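Local coordinates for protein phosphoribosylformylglycinamidine synthase 2 (Thermus thermophilus, PDB 3VIU) that is a synthase of the PurM-like (AIR synthase related) family, with two pairs of N- and C-terminal domains, and binds ADP and magnesium, at residues A[486-491]-A[523-528]; A[165-170]-A[533-538]. One frame throughout, in Å; residues are numbered along the deposited sequence.

Overall arrangement
Both contacts involve the second PurM-like N-terminal domain, but they do different work there. Contact 1 is buried and joins neighbouring parallel strands, 479-488 and 519-525, of one sheet; backbone hydrogen bonds carry it, and its residues reach the adenine of ADP. Contact 2 is only partly buried and joins two domains far apart in sequence: the loop after strand 156-163 of the first N-terminal domain meets the approach to strand 538-548 of the second, mostly through side chains and a charged network at the surface. Their centres lie about 11 Å apart. The two meet where strand 538-548 pairs with 479-488, T538 and N488 sharing a backbone hydrogen bond.

Contact 1: residues A[486-491]-A[523-528]; sequences GLNLGS and NVSLYN. With ADP (adenosine-5'-diphosphate), chain B; PO4 (phosphate ion), chain C.
Strands 479-488 and 519-525 lie side by side at one edge of a mixed sheet, the two strands of a beta-alpha-beta unit connected through helix 495-515; the axes of 486-488 and 523-525 come within 4.5 Å at 11° from parallel. The tight part is the backbone ladder. L487 is gripped from both its polar ends: its N donates to N523 O at 2.8 Å, and its O accepts from S525 N at 2.7 Å. S525 O then takes L489 N at 3.0 Å, nearly along the C=O axis. Beyond the strands N528 closes the ladder with two donors on L489 O: its backbone N, 2.8 Å away, and its ND2 both lie in the carbonyl plane on lone pairs. The same ND2 points at S525 OG, 3.0 Å off and in the amide plane (170° at the hydrogen), which fixes the rotation of the N528 amide.

On one face L487 and V524 point the same way and border the adenine amino group, V524 CG2 lying 3.2 Å from ADP N6, which also makes a weak hydrogen bond to N523 O. Helix 495-515 covers L487 and L489 there. The other face is polar. N488 OD1 is held by N88, and S525, its OG anti to the backbone N, donates to a phosphate ion, OG to O3 2.6 Å. Toward the C-terminal ends of the two segments the fit loosens: a weak bond runs from Y527 N to G490 O, and S491 OG, whose stronger partner is E493 N, approaches the partly exposed Y527 ring obliquely.

The carbonyl of N523 thus serves strand pairing and, weakly, the adenine amino group, while the S525 hydroxyl, with S86 OG and the backbone N of N88 and H89, holds a phosphate that probably came from the crystallisation liquor.

Contact 2: residues A[165-170]-A[533-538]; sequences EGYREN and KRIPPT
A salt-bridge network of E165, E169 and K533 joins the loop 165-170, which opens with a 3-10 turn at 165-167, in the first PurM-like N-terminal domain to strand 533-534 in the second. The K533 chain runs fully extended, CG anti to the backbone N, and brings NZ to the carbonyl of E165 at 2.8 Å; the ammonium stands above the carbonyl plane. That oxygen is doubly used, since R168 N also donates to it within the turn. E169 OE1 meets the same NZ at 3.2 Å, nearly along its C-O axis, and E165 OE2 adds a longer ion pair at 3.6 Å. The two carboxylates probably offset the repulsion between K533 NZ and R168 NE, 3.8 Å apart; R168 itself pairs with E131.

A second polar chain lies deeper. Y167 OH donates to T538 OG1, tip to tip at 2.6 Å and at the ring edge, and T538 OG1 donates in turn to P536 O at 2.8 Å, so both hydroxyl hydrogens are spoken for. I535 CG2 packs on N170 CB, and I535 CA makes a CH...O contact with G166 O. Over one face of the Y167 ring sits P536 CD, a CH-pi contact 3.8 Å from the centroid and 17° off the normal.

Contact 1: residues A[486-491]-A[523-528]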
ATOM      1  N   GLY A 486       0.724  -3.825  -3.627  1.00 14.13           N
ATOM      2  CA  GLY A 486       0.106  -3.097  -4.708  1.00 10.43           C
ATOM      3  C   GLY A 486       1.078  -3.153  -5.868  1.00 12.62           C
ATOM      4  O   GLY A 486       2.067  -2.429  -5.884  1.00 10.42           O
ATOM      5  N   LEU A 487       0.819  -4.030  -6.832  1.00 13.60           N
ATOM      6  CA  LEU A 487       1.699  -4.143  -7.985  1.00 14.40           C
ATOM      7  C   LEU A 487       1.332  -3.112  -9.050  1.00 14.97           C
ATOM      8  O   LEU A 487       0.155  -2.912  -9.352  1.00 17.59           O
ATOM      9  CB  LEU A 487       1.612  -5.551  -8.583  1.00 14.18           C
ATOM     10  CG  LEU A 487       1.858  -6.728  -7.627  1.00 16.14           C
ATOM     11  CD1 LEU A 487       1.859  -8.022  -8.427  1.00 14.22           C
ATOM     12  CD2 LEU A 487       3.183  -6.557  -6.882  1.00 13.01           C
ATOM     13  N   ASN A 488       2.348  -2.457  -9.603  1.00 14.39           N
ATOM     14  CA  ASN A 488       2.178  -1.457 -10.659  1.00 11.46           C
ATOM     15  C   ASN A 488       3.281  -1.716 -11.677  1.00 11.49           C
ATOM     16  O   ASN A 488       4.463  -1.637 -11.350  1.00 13.13           O
ATOM     17  CB  ASN A 488       2.331  -0.053 -10.090  1.00  9.52           C
ATOM     18  CG  ASN A 488       1.394   0.209  -8.928  1.00 10.04           C
ATOM     19  OD1 ASN A 488       0.260   0.633  -9.113  1.00  7.66           O
ATOM     20  ND2 ASN A 488       1.865  -0.067  -7.722  1.00  9.05           N
ATOM     21  N   LEU A 489       2.893  -2.039 -12.903  1.00 11.23           N
ATOM     22  CA  LEU A 489       3.848  -2.326 -13.961  1.00 10.86           C
ATOM     23  C   LEU A 489       3.358  -1.859 -15.324  1.00 12.69           C
ATOM     24  O   LEU A 489       2.253  -1.318 -15.461  1.00 12.24           O
ATOM     25  CB  LEU A 489       4.133  -3.827 -14.025  1.00 10.47           C
ATOM     26  CG  LEU A 489       4.884  -4.412 -12.824  1.00 14.03           C
ATOM     27  CD1 LEU A 489       3.907  -5.214 -11.979  1.00 12.46           C
ATOM     28  CD2 LEU A 489       6.039  -5.288 -13.291  1.00 11.63           C
ATOM     29  N   GLY A 490       4.202  -2.061 -16.329  1.00 12.67           N
ATOM     30  CA  GLY A 490       3.848  -1.678 -17.675  1.00 13.47           C
ATOM     31  C   GLY A 490       2.991  -2.781 -18.247  1.00 17.01           C
ATOM     32  O   GLY A 490       2.502  -3.650 -17.518  1.00 17.33           O
ATOM     33  N   SER A 491       2.811  -2.751 -19.559  1.00 18.96           N
ATOM     34  CA  SER A 491       2.009  -3.752 -20.237  1.00 20.57           C
ATOM     35  C   SER A 491       2.640  -5.135 -20.119  1.00 21.12           C
ATOM     36  O   SER A 491       3.865  -5.284 -20.211  1.00 20.54           O
ATOM     37  CB  SER A 491       1.871  -3.387 -21.710  1.00 21.03           C
ATOM     38  OG  SER A 491       1.263  -4.445 -22.419  1.00 23.24           O
ATOM     39  N   ASN A 523      -3.272  -5.571  -4.795  1.00 16.58           N
ATOM     40  CA  ASN A 523      -3.814  -5.008  -6.014  1.00 15.10           C
ATOM     41  C   ASN A 523      -2.821  -5.180  -7.145  1.00 15.16           C
ATOM     42  O   ASN A 523      -1.640  -5.429  -6.922  1.00 14.68           O
ATOM     43  CB  ASN A 523      -4.092  -3.520  -5.826  1.00 14.42           C
ATOM     44  CG  ASN A 523      -4.715  -2.892  -7.055  1.00 15.95           C
ATOM     45  OD1 ASN A 523      -5.808  -3.273  -7.459  1.00 18.45           O
ATOM     46  ND2 ASN A 523      -4.017  -1.934  -7.663  1.00 12.90           N
ATOM     47  N   VAL A 524      -3.311  -5.042  -8.369  1.00 15.53           N
ATOM     48  CA  VAL A 524      -2.455  -5.160  -9.538  1.00 14.80           C
ATOM     49  C   VAL A 524      -2.894  -4.156 -10.575  1.00 15.39           C
ATOM     50  O   VAL A 524      -4.028  -4.193 -11.034  1.00 17.04           O
ATOM     51  CB  VAL A 524      -2.518  -6.574 -10.172  1.00 11.81           C
ATOM     52  CG1 VAL A 524      -1.712  -6.607 -11.471  1.00  8.19           C
ATOM     53  CG2 VAL A 524      -1.985  -7.598  -9.194  1.00  9.23           C
ATOM     54  N   SER A 525      -1.989  -3.255 -10.933  1.00 15.95           N
ATOM     55  CA  SER A 525      -2.267  -2.247 -11.948  1.00 15.75           C
ATOM     56  C   SER A 525      -1.274  -2.452 -13.084  1.00 16.09           C
ATOM     57  O   SER A 525      -0.067  -2.322 -12.888  1.00 17.40           O
ATOM     58  CB  SER A 525      -2.109  -0.842 -11.370  1.00 13.36           C
ATOM     59  OG  SER A 525      -2.269   0.123 -12.387  1.00 14.98           O
ATOM     60  N   LEU A 526      -1.780  -2.788 -14.265  1.00 16.61           N
ATOM     61  CA  LEU A 526      -0.920  -3.021 -15.419  1.00 16.11           C
ATOM     62  C   LEU A 526      -1.096  -1.943 -16.479  1.00 16.53           C
ATOM     63  O   LEU A 526      -1.916  -1.036 -16.327  1.00 16.64           O
ATOM     64  CB  LEU A 526      -1.220  -4.389 -16.029  1.00 13.24           C
ATOM     65  CG  LEU A 526      -1.034  -5.570 -15.079  1.00 14.35           C
ATOM     66  CD1 LEU A 526      -1.403  -6.844 -15.801  1.00 14.61           C
ATOM     67  CD2 LEU A 526       0.409  -5.623 -14.570  1.00 10.20           C
ATOM     68  N   TYR A 527      -0.315  -2.050 -17.549  1.00 16.84           N
ATOM     69  CA  TYR A 527      -0.387  -1.097 -18.653  1.00 18.86           C
ATOM     70  C   TYR A 527       0.036   0.313 -18.258  1.00 18.36           C
ATOM     71  O   TYR A 527      -0.430   1.293 -18.839  1.00 18.69           O
ATOM     72  CB  TYR A 527      -1.809  -1.068 -19.235  1.00 17.12           C
ATOM     73  CG  TYR A 527      -2.222  -2.381 -19.845  1.00 15.62           C
ATOM     74  CD1 TYR A 527      -1.767  -2.759 -21.113  1.00 17.19           C
ATOM     75  CD2 TYR A 527      -3.029  -3.271 -19.142  1.00 15.76           C
ATOM     76  CE1 TYR A 527      -2.105  -3.996 -21.666  1.00 17.50           C
ATOM     77  CE2 TYR A 527      -3.374  -4.507 -19.679  1.00 18.33           C
ATOM     78  CZ  TYR A 527      -2.909  -4.865 -20.940  1.00 19.20           C
ATOM     79  OH  TYR A 527      -3.246  -6.093 -21.464  1.00 20.72           O
ATOM     80  N   ASN A 528       0.908   0.416 -17.264  1.00 18.45           N
ATOM     81  CA  ASN A 528       1.400   1.721 -16.843  1.00 20.19           C
ATOM     82  C   ASN A 528       2.632   2.038 -17.674  1.00 20.55           C
ATOM     83  O   ASN A 528       3.761   1.892 -17.217  1.00 20.04           O
ATOM     84  CB  ASN A 528       1.745   1.714 -15.351  1.00 19.91           C
ATOM     85  CG  ASN A 528       0.510   1.658 -14.478  1.00 20.63           C
ATOM     86  OD1 ASN A 528      -0.239   2.624 -14.401  1.00 19.13           O
ATOM     87  ND2 ASN A 528       0.284   0.517 -13.828  1.00 19.81           N
TER
HETATM   88  PB  ADP B 800     -11.731  -3.982  -5.432  1.00 74.65           P
HETATM   89  O1B ADP B 800     -12.053  -3.811  -6.876  1.00 75.79           O
HETATM   90  O2B ADP B 800     -10.664  -2.861  -4.990  1.00 74.08           O
HETATM   91  O3B ADP B 800     -13.155  -3.827  -4.542  1.00 74.54           O
HETATM   92  PA  ADP B 800     -10.368  -6.101  -6.481  1.00 68.93           P
HETATM   93  O1A ADP B 800     -11.371  -6.845  -7.291  1.00 68.84           O
HETATM   94  O2A ADP B 800      -9.721  -4.930  -7.397  1.00 68.99           O
HETATM   95  O3A ADP B 800     -11.096  -5.467  -5.152  1.00 71.48           O
HETATM   96  O5' ADP B 800      -9.145  -7.066  -5.986  1.00 64.03           O
HETATM   97  C5' ADP B 800      -9.432  -8.431  -6.346  1.00 57.25           C
HETATM   98  C4' ADP B 800      -9.134  -9.440  -5.198  1.00 52.52           C
HETATM   99  O4' ADP B 800      -7.850 -10.110  -5.411  1.00 50.76           O
HETATM  100  C3' ADP B 800      -9.040  -8.799  -3.790  1.00 50.00           C
HETATM  101  O3' ADP B 800      -9.517  -9.727  -2.807  1.00 48.00           O
HETATM  102  C2' ADP B 800      -7.549  -8.495  -3.642  1.00 48.84           C
HETATM  103  O2' ADP B 800      -7.145  -8.409  -2.273  1.00 46.83           O
HETATM  104  C1' ADP B 800      -6.886  -9.647  -4.401  1.00 49.10           C
HETATM  105  N9  ADP B 800      -5.628  -9.226  -5.034  1.00 48.44           N
HETATM  106  C8  ADP B 800      -5.501  -8.480  -6.172  1.00 47.66           C
HETATM  107  N7  ADP B 800      -4.245  -8.291  -6.457  1.00 47.23           N
HETATM  108  C5  ADP B 800      -3.481  -8.899  -5.526  1.00 46.31           C
HETATM  109  C6  ADP B 800      -2.085  -9.039  -5.308  1.00 45.84           C
HETATM  110  N6  ADP B 800      -1.177  -8.467  -6.181  1.00 45.15           N
HETATM  111  N1  ADP B 800      -1.663  -9.742  -4.234  1.00 45.24           N
HETATM  112  C2  ADP B 800      -2.528 -10.305  -3.375  1.00 44.61           C
HETATM  113  N3  ADP B 800      -3.847 -10.196  -3.545  1.00 44.46           N
HETATM  114  C4  ADP B 800      -4.360  -9.513  -4.592  1.00 46.63           C
HETATM  115  P   PO4 C 900      -5.309   1.908 -12.284  1.00 25.51           P
HETATM  116  O1  PO4 C 900      -4.624   2.293 -11.031  1.00 27.98           O
HETATM  117  O2  PO4 C 900      -5.110   2.966 -13.301  1.00 28.26           O
HETATM  118  O3  PO4 C 900      -4.744   0.633 -12.784  1.00 30.70           O
HETATM  119  O4  PO4 C 900      -6.761   1.737 -12.023  1.00 28.76           O
HETATM  120  O   HOH W   1      -1.535  -1.324  -7.194  1.00 12.15           O

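Contact 2: residues A[165-170]-A[533-538]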
ATOM      1  N   GLU A 165      12.494   9.459 -12.953  1.00 18.71           N
ATOM      2  CA  GLU A 165      12.417   9.595 -14.402  1.00 19.66           C
ATOM      3  C   GLU A 165      11.415   8.642 -15.047  1.00 18.49           C
ATOM      4  O   GLU A 165      10.667   9.035 -15.943  1.00 16.85           O
ATOM      5  CB  GLU A 165      13.831   9.379 -14.979  1.00 21.81           C
ATOM      6  CG  GLU A 165      13.933   8.932 -16.431  1.00 23.31           C
ATOM      7  CD  GLU A 165      13.767   7.431 -16.622  1.00 24.22           C
ATOM      8  OE1 GLU A 165      14.440   6.650 -15.915  1.00 21.16           O
ATOM      9  OE2 GLU A 165      12.970   7.031 -17.503  1.00 26.54           O
ATOM     10  N   GLY A 166      11.395   7.398 -14.580  1.00 16.22           N
ATOM     11  CA  GLY A 166      10.493   6.413 -15.150  1.00 15.84           C
ATOM     12  C   GLY A 166       9.005   6.632 -14.916  1.00 17.24           C
ATOM     13  O   GLY A 166       8.174   5.909 -15.471  1.00 18.98           O
ATOM     14  N   TYR A 167       8.657   7.628 -14.113  1.00 15.90           N
ATOM     15  CA  TYR A 167       7.260   7.890 -13.810  1.00 14.79           C
ATOM     16  C   TYR A 167       6.747   9.160 -14.468  1.00 15.78           C
ATOM     17  O   TYR A 167       5.601   9.555 -14.247  1.00 16.99           O
ATOM     18  CB  TYR A 167       7.063   7.996 -12.291  1.00 12.88           C
ATOM     19  CG  TYR A 167       7.401   6.739 -11.508  1.00 11.73           C
ATOM     20  CD1 TYR A 167       6.639   5.577 -11.637  1.00  8.28           C
ATOM     21  CD2 TYR A 167       8.463   6.731 -10.601  1.00 11.66           C
ATOM     22  CE1 TYR A 167       6.925   4.436 -10.872  1.00 11.70           C
ATOM     23  CE2 TYR A 167       8.757   5.600  -9.835  1.00 12.15           C
ATOM     24  CZ  TYR A 167       7.989   4.459  -9.970  1.00 11.74           C
ATOM     25  OH  TYR A 167       8.284   3.363  -9.192  1.00 10.14           O
ATOM     26  N   ARG A 168       7.591   9.801 -15.268  1.00 16.62           N
ATOM     27  CA  ARG A 168       7.204  11.035 -15.949  1.00 19.02           C
ATOM     28  C   ARG A 168       5.852  10.891 -16.666  1.00 19.04           C
ATOM     29  O   ARG A 168       4.953  11.696 -16.447  1.00 18.45           O
ATOM     30  CB  ARG A 168       8.281  11.449 -16.960  1.00 18.12           C
ATOM     31  CG  ARG A 168       8.114  12.858 -17.528  1.00 21.03           C
ATOM     32  CD  ARG A 168       8.936  13.054 -18.804  1.00 23.89           C
ATOM     33  NE  ARG A 168      10.281  12.488 -18.689  1.00 27.50           N
ATOM     34  CZ  ARG A 168      11.223  12.961 -17.881  1.00 26.31           C
ATOM     35  NH1 ARG A 168      12.414  12.386 -17.830  1.00 25.53           N
ATOM     36  NH2 ARG A 168      10.969  14.018 -17.129  1.00 27.85           N
ATOM     37  N   GLU A 169       5.711   9.867 -17.504  1.00 19.28           N
ATOM     38  CA  GLU A 169       4.466   9.643 -18.249  1.00 21.72           C
ATOM     39  C   GLU A 169       3.346   8.974 -17.481  1.00 20.51           C
ATOM     40  O   GLU A 169       2.174   9.278 -17.690  1.00 21.89           O
ATOM     41  CB  GLU A 169       4.729   8.823 -19.513  1.00 21.80           C
ATOM     42  CG  GLU A 169       5.134   9.662 -20.689  1.00 27.13           C
ATOM     43  CD  GLU A 169       6.297  10.554 -20.358  1.00 31.25           C
ATOM     44  OE1 GLU A 169       7.353  10.022 -19.948  1.00 33.38           O
ATOM     45  OE2 GLU A 169       6.157  11.785 -20.501  1.00 33.66           O
ATOM     46  N   ASN A 170       3.692   8.048 -16.602  1.00 20.04           N
ATOM     47  CA  ASN A 170       2.670   7.354 -15.836  1.00 18.50           C
ATOM     48  C   ASN A 170       2.925   7.446 -14.339  1.00 17.44           C
ATOM     49  O   ASN A 170       3.655   6.634 -13.777  1.00 17.51           O
ATOM     50  CB  ASN A 170       2.608   5.886 -16.261  1.00 19.46           C
ATOM     51  CG  ASN A 170       2.408   5.717 -17.764  1.00 21.08           C
ATOM     52  OD1 ASN A 170       3.303   6.002 -18.561  1.00 22.38           O
ATOM     53  ND2 ASN A 170       1.225   5.258 -18.153  1.00 22.22           N
ATOM     54  N   LYS A 533       7.695   3.245 -23.184  1.00 27.40           N
ATOM     55  CA  LYS A 533       8.402   3.557 -21.941  1.00 26.63           C
ATOM     56  C   LYS A 533       7.645   2.944 -20.761  1.00 23.68           C
ATOM     57  O   LYS A 533       6.512   3.323 -20.482  1.00 21.14           O
ATOM     58  CB  LYS A 533       8.518   5.070 -21.737  1.00 27.09           C
ATOM     59  CG  LYS A 533       9.310   5.433 -20.490  1.00 27.15           C
ATOM     60  CD  LYS A 533       9.310   6.923 -20.231  1.00 28.21           C
ATOM     61  CE  LYS A 533      10.016   7.244 -18.931  1.00 26.40           C
ATOM     62  NZ  LYS A 533       9.984   8.692 -18.635  1.00 27.78           N
ATOM     63  N   ARG A 534       8.274   1.993 -20.078  1.00 23.21           N
ATOM     64  CA  ARG A 534       7.645   1.323 -18.939  1.00 22.53           C
ATOM     65  C   ARG A 534       8.084   1.947 -17.620  1.00 20.98           C
ATOM     66  O   ARG A 534       9.243   2.326 -17.469  1.00 20.41           O
ATOM     67  CB  ARG A 534       8.007  -0.170 -18.925  1.00 23.60           C
ATOM     68  CG  ARG A 534       7.772  -0.902 -20.242  1.00 22.51           C
ATOM     69  CD  ARG A 534       7.910  -2.411 -20.083  1.00 21.05           C
ATOM     70  NE  ARG A 534       9.184  -2.797 -19.484  1.00 21.36           N
ATOM     71  CZ  ARG A 534      10.370  -2.604 -20.052  1.00 22.07           C
ATOM     72  NH1 ARG A 534      11.477  -2.985 -19.429  1.00 18.77           N
ATOM     73  NH2 ARG A 534      10.448  -2.029 -21.244  1.00 24.36           N
ATOM     74  N   ILE A 535       7.159   2.065 -16.669  1.00 19.51           N
ATOM     75  CA  ILE A 535       7.502   2.621 -15.361  1.00 16.63           C
ATOM     76  C   ILE A 535       8.375   1.587 -14.677  1.00 15.42           C
ATOM     77  O   ILE A 535       8.362   0.424 -15.049  1.00 13.72           O
ATOM     78  CB  ILE A 535       6.270   2.822 -14.450  1.00 15.22           C
ATOM     79  CG1 ILE A 535       5.588   1.471 -14.221  1.00 12.82           C
ATOM     80  CG2 ILE A 535       5.310   3.858 -15.058  1.00 15.74           C
ATOM     81  CD1 ILE A 535       4.457   1.507 -13.236  1.00 13.16           C
ATOM     82  N   PRO A 536       9.169   2.005 -13.684  1.00 16.03           N
ATOM     83  CA  PRO A 536      10.010   1.025 -12.994  1.00 14.53           C
ATOM     84  C   PRO A 536       9.049   0.036 -12.351  1.00 12.73           C
ATOM     85  O   PRO A 536       8.001   0.438 -11.869  1.00 12.45           O
ATOM     86  CB  PRO A 536      10.725   1.867 -11.941  1.00 13.05           C
ATOM     87  CG  PRO A 536      10.871   3.187 -12.628  1.00 16.30           C
ATOM     88  CD  PRO A 536       9.499   3.376 -13.258  1.00 16.27           C
ATOM     89  N   PRO A 537       9.370  -1.264 -12.362  1.00 12.60           N
ATOM     90  CA  PRO A 537       8.451  -2.222 -11.736  1.00 12.12           C
ATOM     91  C   PRO A 537       8.220  -1.736 -10.308  1.00 11.47           C
ATOM     92  O   PRO A 537       9.169  -1.425  -9.598  1.00  7.45           O
ATOM     93  CB  PRO A 537       9.226  -3.532 -11.799  1.00 12.34           C
ATOM     94  CG  PRO A 537      10.003  -3.383 -13.071  1.00 14.92           C
ATOM     95  CD  PRO A 537      10.512  -1.955 -12.981  1.00 13.68           C
ATOM     96  N   THR A 538       6.965  -1.657  -9.889  1.00 11.39           N
ATOM     97  CA  THR A 538       6.687  -1.145  -8.561  1.00 13.91           C
ATOM     98  C   THR A 538       5.765  -1.995  -7.698  1.00 15.50           C
ATOM     99  O   THR A 538       4.549  -2.034  -7.904  1.00 17.87           O
ATOM    100  CB  THR A 538       6.101   0.280  -8.654  1.00 13.29           C
ATOM    101  OG1 THR A 538       7.028   1.129  -9.332  1.00 14.59           O
ATOM    102  CG2 THR A 538       5.856   0.849  -7.272  1.00 14.22           C
TER